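Local coordinates for protein arginine kinase (Anthopleura japonica, PDB 4RF6) that catalyses the reversible transfer of a phosphoryl group from ATP to L-arginine, giving phosphoarginine and ADP, as a double-domain phosphagen kinase, at residues C28-V34 / L68-V74; L38-F43 / L57-I61; R136-G142 / L264-H268. One frame throughout, in Å; residues are numbered along the deposited sequence.

Interaction 1 of 3, residues C28-V34 / L68-V74; sequences CNPKSLV and LDSGVGV
The two segments run side by side in the same direction from C28 and L68 to V34 and G73, joined at one end by N29 N to L68 O (2.9 Å, 174° at the hydrogen) and at the other by two backbone bonds at the start of helix 33-37. There L33 N donates to G71 O over 3.0 Å and V34 N to V72 O, so NH groups of the first helical turn are taken up by carbonyls of the other loop.

The N29 side chain works in two directions. With CG anti to the backbone N (chi1 -177°), its OD1 accepts from K31 N at 2.9 Å, an Asx turn within the type I turn N29-S32, while ND2 reaches across to S70 O in a weak bond. S32 is the N-cap, its hydroxyl weakly capping K35 N. A water 2.6 Å from S32 OG also contacts L68 O, weakly.

The 68-74 loop belongs to the small N-terminal domain of phosphagen kinases, and residues G71 to Y75 are, by similarity, part of the substrate site; the V72 side chain lies about 5 Å from that of C278, another proposed substrate residue. Glycine suits position 73 because, at a positive phi of 91°, a CB there would press on V34 CG1 and on the carbonyl oxygen of V72.

Apolar groups fill in around this backbone frame. V34 turns CG2 onto V74 CG1 at 3.8 Å, a meeting of branched side chains that I61 of helix 57-66 also touches. C28 SG lies 4.1 Å from L68 CD2. The CB of D69 points away from 28-34, and its carboxylate forms a salt bridge with R200.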
ATOM      1  N   CYS A  28     -34.854 -15.258 -15.683  1.00 60.37           N
ATOM      2  CA  CYS A  28     -34.596 -13.823 -15.649  1.00 59.19           C
ATOM      3  C   CYS A  28     -34.585 -13.291 -14.217  1.00 58.82           C
ATOM      4  O   CYS A  28     -35.396 -13.706 -13.387  1.00 60.86           O
ATOM      5  CB  CYS A  28     -35.645 -13.079 -16.477  1.00 58.06           C
ATOM      6  SG  CYS A  28     -35.304 -11.326 -16.736  1.00 40.73           S
ATOM      7  N   ASN A  29     -33.647 -12.392 -13.930  1.00 55.44           N
ATOM      8  CA  ASN A  29     -33.599 -11.705 -12.645  1.00 54.40           C
ATOM      9  C   ASN A  29     -34.862 -10.866 -12.480  1.00 52.30           C
ATOM     10  O   ASN A  29     -35.104  -9.950 -13.262  1.00 47.55           O
ATOM     11  CB  ASN A  29     -32.344 -10.829 -12.568  1.00 54.74           C
ATOM     12  CG  ASN A  29     -32.190 -10.126 -11.229  1.00 56.38           C
ATOM     13  OD1 ASN A  29     -32.983 -10.319 -10.311  1.00 56.64           O
ATOM     14  ND2 ASN A  29     -31.150  -9.305 -11.115  1.00 58.02           N
ATOM     15  N   PRO A  30     -35.685 -11.189 -11.467  1.00 55.02           N
ATOM     16  CA  PRO A  30     -36.947 -10.467 -11.249  1.00 53.46           C
ATOM     17  C   PRO A  30     -36.687  -9.025 -10.812  1.00 49.85           C
ATOM     18  O   PRO A  30     -37.619  -8.222 -10.717  1.00 49.93           O
ATOM     19  CB  PRO A  30     -37.616 -11.256 -10.113  1.00 56.36           C
ATOM     20  CG  PRO A  30     -36.903 -12.572 -10.059  1.00 57.69           C
ATOM     21  CD  PRO A  30     -35.503 -12.290 -10.506  1.00 56.32           C
ATOM     22  N   LYS A  31     -35.419  -8.716 -10.546  1.00 46.61           N
ATOM     23  CA  LYS A  31     -34.989  -7.371 -10.171  1.00 45.99           C
ATOM     24  C   LYS A  31     -34.416  -6.617 -11.368  1.00 40.75           C
ATOM     25  O   LYS A  31     -33.988  -5.467 -11.244  1.00 38.83           O
ATOM     26  CB  LYS A  31     -33.933  -7.448  -9.070  1.00 49.78           C
ATOM     27  CG  LYS A  31     -34.383  -8.184  -7.821  1.00 53.89           C
ATOM     28  CD  LYS A  31     -35.342  -7.345  -6.994  1.00 57.69           C
ATOM     29  CE  LYS A  31     -34.696  -6.899  -5.686  1.00 61.50           C
ATOM     30  NZ  LYS A  31     -34.224  -8.061  -4.876  1.00 63.67           N
ATOM     31  N   SER A  32     -34.401  -7.278 -12.523  1.00 38.53           N
ATOM     32  CA  SER A  32     -33.907  -6.663 -13.754  1.00 36.23           C
ATOM     33  C   SER A  32     -34.726  -5.428 -14.104  1.00 32.54           C
ATOM     34  O   SER A  32     -35.954  -5.492 -14.190  1.00 29.10           O
ATOM     35  CB  SER A  32     -33.946  -7.658 -14.911  1.00 35.58           C
ATOM     36  OG  SER A  32     -33.634  -7.030 -16.136  1.00 39.48           O
ATOM     37  N   LEU A  33     -34.041  -4.304 -14.297  1.00 29.38           N
ATOM     38  CA  LEU A  33     -34.718  -3.052 -14.610  1.00 27.59           C
ATOM     39  C   LEU A  33     -35.327  -3.077 -16.008  1.00 30.14           C
ATOM     40  O   LEU A  33     -36.389  -2.494 -16.232  1.00 30.15           O
ATOM     41  CB  LEU A  33     -33.781  -1.853 -14.423  1.00 23.94           C
ATOM     42  CG  LEU A  33     -33.359  -1.618 -12.966  1.00 27.79           C
ATOM     43  CD1 LEU A  33     -32.591  -0.312 -12.776  1.00 28.68           C
ATOM     44  CD2 LEU A  33     -34.579  -1.642 -12.059  1.00 27.41           C
ATOM     45  N   VAL A  34     -34.672  -3.758 -16.948  1.00 29.86           N
ATOM     46  CA  VAL A  34     -35.231  -3.872 -18.296  1.00 29.72           C
ATOM     47  C   VAL A  34     -36.489  -4.748 -18.295  1.00 29.12           C
ATOM     48  O   VAL A  34     -37.462  -4.453 -18.991  1.00 26.84           O
ATOM     49  CB  VAL A  34     -34.197  -4.368 -19.347  1.00 22.21           C
ATOM     50  CG1 VAL A  34     -33.737  -5.789 -19.043  1.00 25.06           C
ATOM     51  CG2 VAL A  34     -34.795  -4.290 -20.752  1.00 21.69           C
ATOM     52  N   LEU A  68     -29.847 -12.580 -18.987  1.00 35.24           N
ATOM     53  CA  LEU A  68     -31.092 -12.475 -18.227  1.00 38.18           C
ATOM     54  C   LEU A  68     -30.870 -12.171 -16.744  1.00 40.47           C
ATOM     55  O   LEU A  68     -31.779 -11.697 -16.057  1.00 40.86           O
ATOM     56  CB  LEU A  68     -31.913 -13.758 -18.384  1.00 40.35           C
ATOM     57  CG  LEU A  68     -32.491 -14.003 -19.777  1.00 43.45           C
ATOM     58  CD1 LEU A  68     -33.046 -15.415 -19.892  1.00 45.52           C
ATOM     59  CD2 LEU A  68     -33.566 -12.970 -20.114  1.00 41.88           C
ATOM     60  N   ASP A  69     -29.660 -12.441 -16.260  1.00 39.78           N
ATOM     61  CA  ASP A  69     -29.316 -12.203 -14.862  1.00 40.23           C
ATOM     62  C   ASP A  69     -28.932 -10.744 -14.582  1.00 38.92           C
ATOM     63  O   ASP A  69     -28.538 -10.402 -13.462  1.00 37.65           O
ATOM     64  CB  ASP A  69     -28.180 -13.132 -14.435  1.00 40.72           C
ATOM     65  CG  ASP A  69     -26.925 -12.939 -15.265  1.00 43.69           C
ATOM     66  OD1 ASP A  69     -27.047 -12.671 -16.480  1.00 45.43           O
ATOM     67  OD2 ASP A  69     -25.816 -13.058 -14.702  1.00 43.38           O
ATOM     68  N   SER A  70     -29.054  -9.895 -15.600  1.00 36.59           N
ATOM     69  CA  SER A  70     -28.660  -8.489 -15.504  1.00 34.22           C
ATOM     70  C   SER A  70     -29.388  -7.753 -14.391  1.00 33.84           C
ATOM     71  O   SER A  70     -30.556  -8.029 -14.114  1.00 35.73           O
ATOM     72  CB  SER A  70     -28.930  -7.771 -16.831  1.00 31.52           C
ATOM     73  OG  SER A  70     -28.295  -8.426 -17.907  1.00 30.89           O
ATOM     74  N   GLY A  71     -28.697  -6.805 -13.764  1.00 31.84           N
ATOM     75  CA  GLY A  71     -29.322  -5.936 -12.784  1.00 31.58           C
ATOM     76  C   GLY A  71     -30.097  -4.837 -13.488  1.00 34.34           C
ATOM     77  O   GLY A  71     -31.277  -4.607 -13.210  1.00 39.48           O
ATOM     78  N   VAL A  72     -29.424  -4.164 -14.419  1.00 30.62           N
ATOM     79  CA  VAL A  72     -30.025  -3.081 -15.192  1.00 29.79           C
ATOM     80  C   VAL A  72     -30.502  -3.585 -16.560  1.00 28.81           C
ATOM     81  O   VAL A  72     -31.706  -3.647 -16.822  1.00 28.85           O
ATOM     82  CB  VAL A  72     -29.037  -1.919 -15.373  1.00 28.80           C
ATOM     83  CG1 VAL A  72     -29.685  -0.792 -16.151  1.00 25.64           C
ATOM     84  CG2 VAL A  72     -28.560  -1.416 -14.013  1.00 28.19           C
ATOM     85  N   GLY A  73     -29.559  -3.930 -17.432  1.00 23.94           N
ATOM     86  CA  GLY A  73     -29.893  -4.586 -18.684  1.00 26.43           C
ATOM     87  C   GLY A  73     -30.138  -3.721 -19.908  1.00 27.56           C
ATOM     88  O   GLY A  73     -30.624  -4.222 -20.930  1.00 28.90           O
ATOM     89  N   VAL A  74     -29.832  -2.428 -19.817  1.00 24.14           N
ATOM     90  CA  VAL A  74     -29.836  -1.573 -21.007  1.00 23.01           C
ATOM     91  C   VAL A  74     -28.564  -0.726 -21.083  1.00 21.70           C
ATOM     92  O   VAL A  74     -27.971  -0.384 -20.054  1.00 20.62           O
ATOM     93  CB  VAL A  74     -31.064  -0.642 -21.076  1.00 25.83           C
ATOM     94  CG1 VAL A  74     -32.357  -1.431 -20.958  1.00 27.57           C
ATOM     95  CG2 VAL A  74     -30.992   0.427 -19.997  1.00 28.18           C
TER
HETATM   96  O   HOH W   1     -32.369  -8.703 -17.628  1.00 37.81           O

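Interaction 2 of 3, residues L38-F43 / L57-I61; sequences LTPKVF and LWDCI
L38 and L57 begin the aliphatic part of this contact, L38 CD1 lying 4.1 Å from L57 CD2. The other L38 branch, CD2, meets I61 CD1 at 3.6 Å, so one forked leucine spans a full turn of helix 57-66, from L57 to I61. L57 CD2 also touches F43 CD1, at 3.8 Å and obliquely to the ring.

These segments are parts of the mainly helical N-terminal domain of the phosphagen kinase fold: the start of helix 40-46 with the residues leading into it, against the start of helix 57-66. The helix start is marked by T39, whose OG1 weakly caps V42 N.

The aromatic part rests on F43 and W58. With its ring anti to the backbone N (chi1 -170°), F43 reaches over to the indole and sets CZ 3.4 Å from W58 NE1, which lies at the rim of the phenyl ring. The two ring planes are nearly perpendicular, at 86°. Tryptophan suits this place because its NE1 can still donate to A18 O while its carbon atoms pack in the core. Against one face of the same indole, I61 CD1 sits 4.0 Å above the ring plane.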
ATOM      1  N   LEU A  38     -39.466  -2.673 -19.597  1.00 27.42           N
ATOM      2  CA  LEU A  38     -39.788  -2.959 -20.987  1.00 27.31           C
ATOM      3  C   LEU A  38     -41.056  -3.801 -21.042  1.00 30.05           C
ATOM      4  O   LEU A  38     -40.999  -5.033 -21.083  1.00 30.95           O
ATOM      5  CB  LEU A  38     -38.653  -3.668 -21.719  1.00 26.51           C
ATOM      6  CG  LEU A  38     -38.937  -3.854 -23.219  1.00 30.52           C
ATOM      7  CD1 LEU A  38     -38.669  -2.575 -23.986  1.00 28.52           C
ATOM      8  CD2 LEU A  38     -38.133  -5.000 -23.779  1.00 30.24           C
ATOM      9  N   THR A  39     -42.196  -3.119 -21.018  1.00 31.57           N
ATOM     10  CA  THR A  39     -43.500  -3.754 -21.125  1.00 32.69           C
ATOM     11  C   THR A  39     -43.856  -3.833 -22.611  1.00 33.57           C
ATOM     12  O   THR A  39     -43.271  -3.104 -23.421  1.00 31.22           O
ATOM     13  CB  THR A  39     -44.559  -2.962 -20.339  1.00 36.30           C
ATOM     14  OG1 THR A  39     -44.696  -1.652 -20.901  1.00 38.02           O
ATOM     15  CG2 THR A  39     -44.160  -2.843 -18.862  1.00 35.70           C
ATOM     16  N   PRO A  40     -44.786  -4.737 -22.981  1.00 34.57           N
ATOM     17  CA  PRO A  40     -45.157  -4.923 -24.392  1.00 34.17           C
ATOM     18  C   PRO A  40     -45.567  -3.618 -25.068  1.00 33.49           C
ATOM     19  O   PRO A  40     -45.309  -3.432 -26.255  1.00 34.78           O
ATOM     20  CB  PRO A  40     -46.361  -5.864 -24.307  1.00 35.11           C
ATOM     21  CG  PRO A  40     -46.108  -6.674 -23.083  1.00 33.86           C
ATOM     22  CD  PRO A  40     -45.424  -5.743 -22.109  1.00 34.33           C
ATOM     23  N   LYS A  41     -46.192  -2.722 -24.312  1.00 33.45           N
ATOM     24  CA  LYS A  41     -46.631  -1.444 -24.859  1.00 35.91           C
ATOM     25  C   LYS A  41     -45.474  -0.465 -25.065  1.00 36.78           C
ATOM     26  O   LYS A  41     -45.439   0.271 -26.061  1.00 34.59           O
ATOM     27  CB  LYS A  41     -47.711  -0.829 -23.974  1.00 39.15           C
ATOM     28  CG  LYS A  41     -49.058  -1.538 -24.065  1.00 40.34           C
ATOM     29  CD  LYS A  41     -49.553  -1.589 -25.507  1.00 40.38           C
ATOM     30  CE  LYS A  41     -50.991  -2.092 -25.584  1.00 40.85           C
ATOM     31  NZ  LYS A  41     -51.567  -1.948 -26.955  1.00 39.30           N
ATOM     32  N   VAL A  42     -44.538  -0.450 -24.116  1.00 33.92           N
ATOM     33  CA  VAL A  42     -43.303   0.311 -24.275  1.00 31.05           C
ATOM     34  C   VAL A  42     -42.584  -0.191 -25.517  1.00 28.85           C
ATOM     35  O   VAL A  42     -42.120   0.606 -26.334  1.00 29.80           O
ATOM     36  CB  VAL A  42     -42.375   0.196 -23.048  1.00 30.86           C
ATOM     37  CG1 VAL A  42     -41.016   0.829 -23.333  1.00 29.30           C
ATOM     38  CG2 VAL A  42     -43.005   0.863 -21.842  1.00 31.17           C
ATOM     39  N   PHE A  43     -42.513  -1.512 -25.667  1.00 28.01           N
ATOM     40  CA  PHE A  43     -41.870  -2.113 -26.833  1.00 31.03           C
ATOM     41  C   PHE A  43     -42.566  -1.714 -28.139  1.00 31.93           C
ATOM     42  O   PHE A  43     -41.909  -1.283 -29.091  1.00 32.49           O
ATOM     43  CB  PHE A  43     -41.803  -3.644 -26.722  1.00 31.58           C
ATOM     44  CG  PHE A  43     -40.948  -4.283 -27.785  1.00 30.80           C
ATOM     45  CD1 PHE A  43     -39.575  -4.381 -27.613  1.00 28.96           C
ATOM     46  CD2 PHE A  43     -41.511  -4.762 -28.963  1.00 31.26           C
ATOM     47  CE1 PHE A  43     -38.775  -4.955 -28.587  1.00 27.65           C
ATOM     48  CE2 PHE A  43     -40.717  -5.333 -29.949  1.00 30.68           C
ATOM     49  CZ  PHE A  43     -39.346  -5.429 -29.757  1.00 29.70           C
ATOM     50  N   LEU A  57     -34.158   0.484 -30.285  1.00 19.35           N
ATOM     51  CA  LEU A  57     -34.518   0.059 -28.942  1.00 22.17           C
ATOM     52  C   LEU A  57     -33.873  -1.289 -28.654  1.00 23.72           C
ATOM     53  O   LEU A  57     -33.325  -1.509 -27.570  1.00 22.76           O
ATOM     54  CB  LEU A  57     -36.038  -0.053 -28.818  1.00 23.27           C
ATOM     55  CG  LEU A  57     -36.631  -0.559 -27.504  1.00 24.06           C
ATOM     56  CD1 LEU A  57     -36.405   0.432 -26.369  1.00 24.44           C
ATOM     57  CD2 LEU A  57     -38.112  -0.840 -27.676  1.00 27.09           C
ATOM     58  N   TRP A  58     -33.936  -2.189 -29.634  1.00 21.45           N
ATOM     59  CA  TRP A  58     -33.329  -3.507 -29.495  1.00 23.16           C
ATOM     60  C   TRP A  58     -31.830  -3.432 -29.225  1.00 23.04           C
ATOM     61  O   TRP A  58     -31.306  -4.211 -28.423  1.00 23.34           O
ATOM     62  CB  TRP A  58     -33.609  -4.373 -30.724  1.00 24.78           C
ATOM     63  CG  TRP A  58     -34.526  -5.506 -30.409  1.00 25.52           C
ATOM     64  CD1 TRP A  58     -35.825  -5.658 -30.817  1.00 26.15           C
ATOM     65  CD2 TRP A  58     -34.230  -6.639 -29.587  1.00 24.57           C
ATOM     66  NE1 TRP A  58     -36.344  -6.826 -30.309  1.00 24.62           N
ATOM     67  CE2 TRP A  58     -35.385  -7.443 -29.548  1.00 25.33           C
ATOM     68  CE3 TRP A  58     -33.095  -7.051 -28.885  1.00 25.91           C
ATOM     69  CZ2 TRP A  58     -35.436  -8.643 -28.829  1.00 25.78           C
ATOM     70  CZ3 TRP A  58     -33.147  -8.237 -28.175  1.00 26.36           C
ATOM     71  CH2 TRP A  58     -34.304  -9.021 -28.154  1.00 26.28           C
ATOM     72  N   ASP A  59     -31.139  -2.507 -29.892  1.00 24.41           N
ATOM     73  CA  ASP A  59     -29.714  -2.294 -29.643  1.00 24.54           C
ATOM     74  C   ASP A  59     -29.480  -1.964 -28.174  1.00 27.37           C
ATOM     75  O   ASP A  59     -28.504  -2.411 -27.564  1.00 24.19           O
ATOM     76  CB  ASP A  59     -29.178  -1.146 -30.503  1.00 23.18           C
ATOM     77  CG  ASP A  59     -29.106  -1.497 -31.976  1.00 25.65           C
ATOM     78  OD1 ASP A  59     -28.736  -2.645 -32.298  1.00 28.02           O
ATOM     79  OD2 ASP A  59     -29.416  -0.619 -32.807  1.00 25.32           O
ATOM     80  N   CYS A  60     -30.390  -1.179 -27.611  1.00 28.23           N
ATOM     81  CA  CYS A  60     -30.261  -0.733 -26.231  1.00 25.98           C
ATOM     82  C   CYS A  60     -30.556  -1.830 -25.214  1.00 25.11           C
ATOM     83  O   CYS A  60     -29.898  -1.917 -24.177  1.00 24.44           O
ATOM     84  CB  CYS A  60     -31.165   0.470 -25.980  1.00 24.05           C
ATOM     85  SG  CYS A  60     -30.567   1.975 -26.773  1.00 24.43           S
ATOM     86  N   ILE A  61     -31.541  -2.671 -25.508  1.00 22.06           N
ATOM     87  CA  ILE A  61     -31.967  -3.674 -24.539  1.00 23.44           C
ATOM     88  C   ILE A  61     -31.262  -5.012 -24.720  1.00 20.90           C
ATOM     89  O   ILE A  61     -31.461  -5.926 -23.921  1.00 20.62           O
ATOM     90  CB  ILE A  61     -33.486  -3.929 -24.612  1.00 23.43           C
ATOM     91  CG1 ILE A  61     -33.848  -4.585 -25.948  1.00 22.63           C
ATOM     92  CG2 ILE A  61     -34.267  -2.629 -24.387  1.00 20.26           C
ATOM     93  CD1 ILE A  61     -35.287  -5.065 -26.022  1.00 24.72           C
TER

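Interaction 3 of 3, residues R136-G142 / L264-H268; sequences RSLKGYG and LGFQH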
ATOM      1  N   ARG A 136     -16.528   9.455 -18.247  1.00 17.75           N
ATOM      2  CA  ARG A 136     -16.831  10.619 -19.076  1.00 20.17           C
ATOM      3  C   ARG A 136     -16.873  10.201 -20.543  1.00 20.46           C
ATOM      4  O   ARG A 136     -16.242   9.218 -20.933  1.00 18.03           O
ATOM      5  CB  ARG A 136     -15.776  11.718 -18.881  1.00 21.19           C
ATOM      6  CG  ARG A 136     -15.720  12.362 -17.485  1.00 20.46           C
ATOM      7  CD  ARG A 136     -16.940  13.238 -17.227  1.00 21.24           C
ATOM      8  NE  ARG A 136     -16.838  13.969 -15.964  1.00 21.24           N
ATOM      9  CZ  ARG A 136     -17.308  13.521 -14.804  1.00 21.43           C
ATOM     10  NH1 ARG A 136     -17.911  12.338 -14.740  1.00 19.80           N
ATOM     11  NH2 ARG A 136     -17.178  14.255 -13.706  1.00 22.15           N
ATOM     12  N   SER A 137     -17.621  10.942 -21.352  1.00 22.13           N
ATOM     13  CA  SER A 137     -17.628  10.729 -22.791  1.00 23.28           C
ATOM     14  C   SER A 137     -17.413  12.076 -23.475  1.00 23.33           C
ATOM     15  O   SER A 137     -17.888  13.105 -22.985  1.00 20.35           O
ATOM     16  CB  SER A 137     -18.944  10.087 -23.241  1.00 26.40           C
ATOM     17  OG  SER A 137     -19.146   8.833 -22.616  1.00 29.42           O
ATOM     18  N   LEU A 138     -16.687  12.074 -24.591  1.00 20.54           N
ATOM     19  CA  LEU A 138     -16.370  13.314 -25.301  1.00 22.53           C
ATOM     20  C   LEU A 138     -17.546  13.839 -26.125  1.00 23.99           C
ATOM     21  O   LEU A 138     -18.262  13.060 -26.762  1.00 20.09           O
ATOM     22  CB  LEU A 138     -15.164  13.127 -26.226  1.00 23.25           C
ATOM     23  CG  LEU A 138     -13.811  12.753 -25.623  1.00 20.16           C
ATOM     24  CD1 LEU A 138     -12.733  12.790 -26.697  1.00 22.66           C
ATOM     25  CD2 LEU A 138     -13.450  13.675 -24.471  1.00 15.82           C
ATOM     26  N   LYS A 139     -17.730  15.160 -26.111  1.00 25.52           N
ATOM     27  CA  LYS A 139     -18.704  15.824 -26.976  1.00 28.33           C
ATOM     28  C   LYS A 139     -18.490  15.455 -28.435  1.00 25.17           C
ATOM     29  O   LYS A 139     -17.350  15.317 -28.883  1.00 27.30           O
ATOM     30  CB  LYS A 139     -18.582  17.344 -26.846  1.00 32.27           C
ATOM     31  CG  LYS A 139     -19.185  17.912 -25.586  1.00 41.00           C
ATOM     32  CD  LYS A 139     -18.827  19.387 -25.394  1.00 45.75           C
ATOM     33  CE  LYS A 139     -19.552  19.974 -24.181  1.00 47.45           C
ATOM     34  NZ  LYS A 139     -18.787  21.081 -23.533  1.00 49.93           N
ATOM     35  N   GLY A 140     -19.585  15.299 -29.175  1.00 26.38           N
ATOM     36  CA  GLY A 140     -19.515  15.129 -30.617  1.00 29.10           C
ATOM     37  C   GLY A 140     -19.520  13.702 -31.144  1.00 26.61           C
ATOM     38  O   GLY A 140     -19.361  13.486 -32.347  1.00 25.78           O
ATOM     39  N   TYR A 141     -19.700  12.724 -30.261  1.00 26.67           N
ATOM     40  CA  TYR A 141     -19.685  11.321 -30.674  1.00 23.97           C
ATOM     41  C   TYR A 141     -20.823  10.521 -30.038  1.00 23.62           C
ATOM     42  O   TYR A 141     -21.467  10.978 -29.092  1.00 24.34           O
ATOM     43  CB  TYR A 141     -18.340  10.674 -30.318  1.00 24.46           C
ATOM     44  CG  TYR A 141     -17.132  11.459 -30.774  1.00 27.40           C
ATOM     45  CD1 TYR A 141     -16.726  11.429 -32.101  1.00 26.98           C
ATOM     46  CD2 TYR A 141     -16.398  12.233 -29.876  1.00 27.81           C
ATOM     47  CE1 TYR A 141     -15.629  12.142 -32.527  1.00 26.16           C
ATOM     48  CE2 TYR A 141     -15.292  12.950 -30.295  1.00 28.90           C
ATOM     49  CZ  TYR A 141     -14.917  12.896 -31.625  1.00 26.96           C
ATOM     50  OH  TYR A 141     -13.826  13.602 -32.064  1.00 29.60           O
ATOM     51  N   GLY A 142     -21.076   9.327 -30.563  1.00 24.30           N
ATOM     52  CA  GLY A 142     -21.970   8.407 -29.886  1.00 23.51           C
ATOM     53  C   GLY A 142     -21.262   7.869 -28.658  1.00 23.75           C
ATOM     54  O   GLY A 142     -20.049   8.046 -28.497  1.00 21.60           O
ATOM     55  N   LEU A 264     -11.409  19.437 -24.751  1.00 34.63           N
ATOM     56  CA  LEU A 264     -12.227  18.519 -25.546  1.00 29.13           C
ATOM     57  C   LEU A 264     -13.742  18.638 -25.357  1.00 25.30           C
ATOM     58  O   LEU A 264     -14.496  18.504 -26.323  1.00 25.68           O
ATOM     59  CB  LEU A 264     -11.781  17.069 -25.329  1.00 25.72           C
ATOM     60  CG  LEU A 264     -10.355  16.743 -25.775  1.00 25.23           C
ATOM     61  CD1 LEU A 264     -10.070  15.254 -25.663  1.00 17.91           C
ATOM     62  CD2 LEU A 264     -10.127  17.223 -27.194  1.00 28.37           C
ATOM     63  N   GLY A 265     -14.193  18.864 -24.127  1.00 25.13           N
ATOM     64  CA  GLY A 265     -15.624  18.927 -23.853  1.00 25.25           C
ATOM     65  C   GLY A 265     -16.256  17.560 -23.627  1.00 25.85           C
ATOM     66  O   GLY A 265     -15.856  16.579 -24.260  1.00 23.85           O
ATOM     67  N   PHE A 266     -17.248  17.502 -22.736  1.00 26.67           N
ATOM     68  CA  PHE A 266     -17.882  16.247 -22.323  1.00 25.25           C
ATOM     69  C   PHE A 266     -19.374  16.217 -22.655  1.00 28.36           C
ATOM     70  O   PHE A 266     -20.023  17.258 -22.662  1.00 28.46           O
ATOM     71  CB  PHE A 266     -17.747  16.067 -20.807  1.00 23.76           C
ATOM     72  CG  PHE A 266     -16.344  15.821 -20.334  1.00 25.47           C
ATOM     73  CD1 PHE A 266     -15.475  15.024 -21.068  1.00 26.75           C
ATOM     74  CD2 PHE A 266     -15.899  16.378 -19.142  1.00 25.85           C
ATOM     75  CE1 PHE A 266     -14.180  14.795 -20.622  1.00 24.16           C
ATOM     76  CE2 PHE A 266     -14.609  16.154 -18.691  1.00 24.73           C
ATOM     77  CZ  PHE A 266     -13.751  15.364 -19.431  1.00 23.90           C
ATOM     78  N   GLN A 267     -19.922  15.028 -22.902  1.00 27.17           N
ATOM     79  CA  GLN A 267     -21.375  14.886 -23.031  1.00 26.98           C
ATOM     80  C   GLN A 267     -22.019  15.073 -21.664  1.00 26.79           C
ATOM     81  O   GLN A 267     -21.596  14.452 -20.687  1.00 27.94           O
ATOM     82  CB  GLN A 267     -21.745  13.526 -23.622  1.00 25.49           C
ATOM     83  CG  GLN A 267     -21.177  13.302 -25.015  1.00 27.38           C
ATOM     84  CD  GLN A 267     -21.606  11.981 -25.619  1.00 27.47           C
ATOM     85  OE1 GLN A 267     -22.766  11.580 -25.511  1.00 23.37           O
ATOM     86  NE2 GLN A 267     -20.671  11.297 -26.263  1.00 29.45           N
ATOM     87  N   HIS A 268     -23.047  15.918 -21.606  1.00 27.58           N
ATOM     88  CA  HIS A 268     -23.533  16.464 -20.342  1.00 29.46           C
ATOM     89  C   HIS A 268     -24.882  17.163 -20.563  1.00 32.40           C
ATOM     90  O   HIS A 268     -25.030  17.936 -21.511  1.00 34.46           O
ATOM     91  CB  HIS A 268     -22.484  17.459 -19.826  1.00 30.92           C
ATOM     92  CG  HIS A 268     -22.772  18.032 -18.472  1.00 30.89           C
ATOM     93  ND1 HIS A 268     -23.499  19.191 -18.295  1.00 31.51           N
ATOM     94  CD2 HIS A 268     -22.402  17.628 -17.233  1.00 29.88           C
ATOM     95  CE1 HIS A 268     -23.574  19.470 -17.004  1.00 28.83           C
ATOM     96  NE2 HIS A 268     -22.922  18.533 -16.338  1.00 29.19           N
TER
HETATM   97  O   HOH W   2     -20.114  12.248 -20.256  1.00 18.57           O
HETATM   98  O   HOH W   3     -14.955  16.190 -28.010  1.00 27.93           O
HETATM   99  O   HOH W   4     -18.465  19.819 -20.708  1.00 30.24           O
HETATM  100  O   HOH W   5     -23.710  10.712 -27.837  1.00 22.63           O
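This is a single antiparallel beta bridge between two loops of the C-terminal catalytic domain, with L138 facing F266 as a non-hydrogen-bonded pair. The flanking residues supply the bonds: Q267 N donates to S137 O at 2.8 Å and K139 N to G265 O at 3.0 Å.

Q267 adds a side-chain bond. Its extended chain carries NE2 to L138 O (3.0 Å, 156°), with that oxygen near the amide plane, while OE1 and Y141 O are bridged by a water. A glutamine, with donor and acceptor on one flat group, can thus serve both ends of the type II turn L138-Y141, one directly and one through the water. G140 takes the positive phi within that turn, and G265 another just after helix 246-264, which glycine accommodates easily.

The F266 ring is covered on one face by R136, whose CD stands 4.0 Å from the ring centroid in a CH-pi contact. The arginine chain bends at chi2 (-71°) to lie across the phenyl, and the guanidinium beyond it pairs with E344, donates to T284 O and makes a cation-pi contact with Y274. L138 CD1 meets L264 CD1 at 3.8 Å.

Around the bridge, F266 packs on V257 and I260 of helix 246-264 and on L235 of strand 235-242, whereas L138 reaches I155 and V159 of helix 149-163.

Interactions 1 and 2 belong to one packed unit of the N-terminal domain: interaction 2 is nested within the stretch of chain that interaction 1 closes, and their centres are about 13 Å apart. They touch where V34 CG2 lies 4.0 Å from I61 CG2, and V74 CB 3.5 Å from C60 O, so helix 57-66 backs the loop carrying the substrate residues G71 to Y75 proposed by similarity. Interaction 3 lies in the catalytic domain, its centre about 28 Å from that of interaction 1 and its nearest atoms about 11 Å from interaction 2. There R136 has its side chain about 8 Å from those of R133 and R236, both predicted to bind ATP.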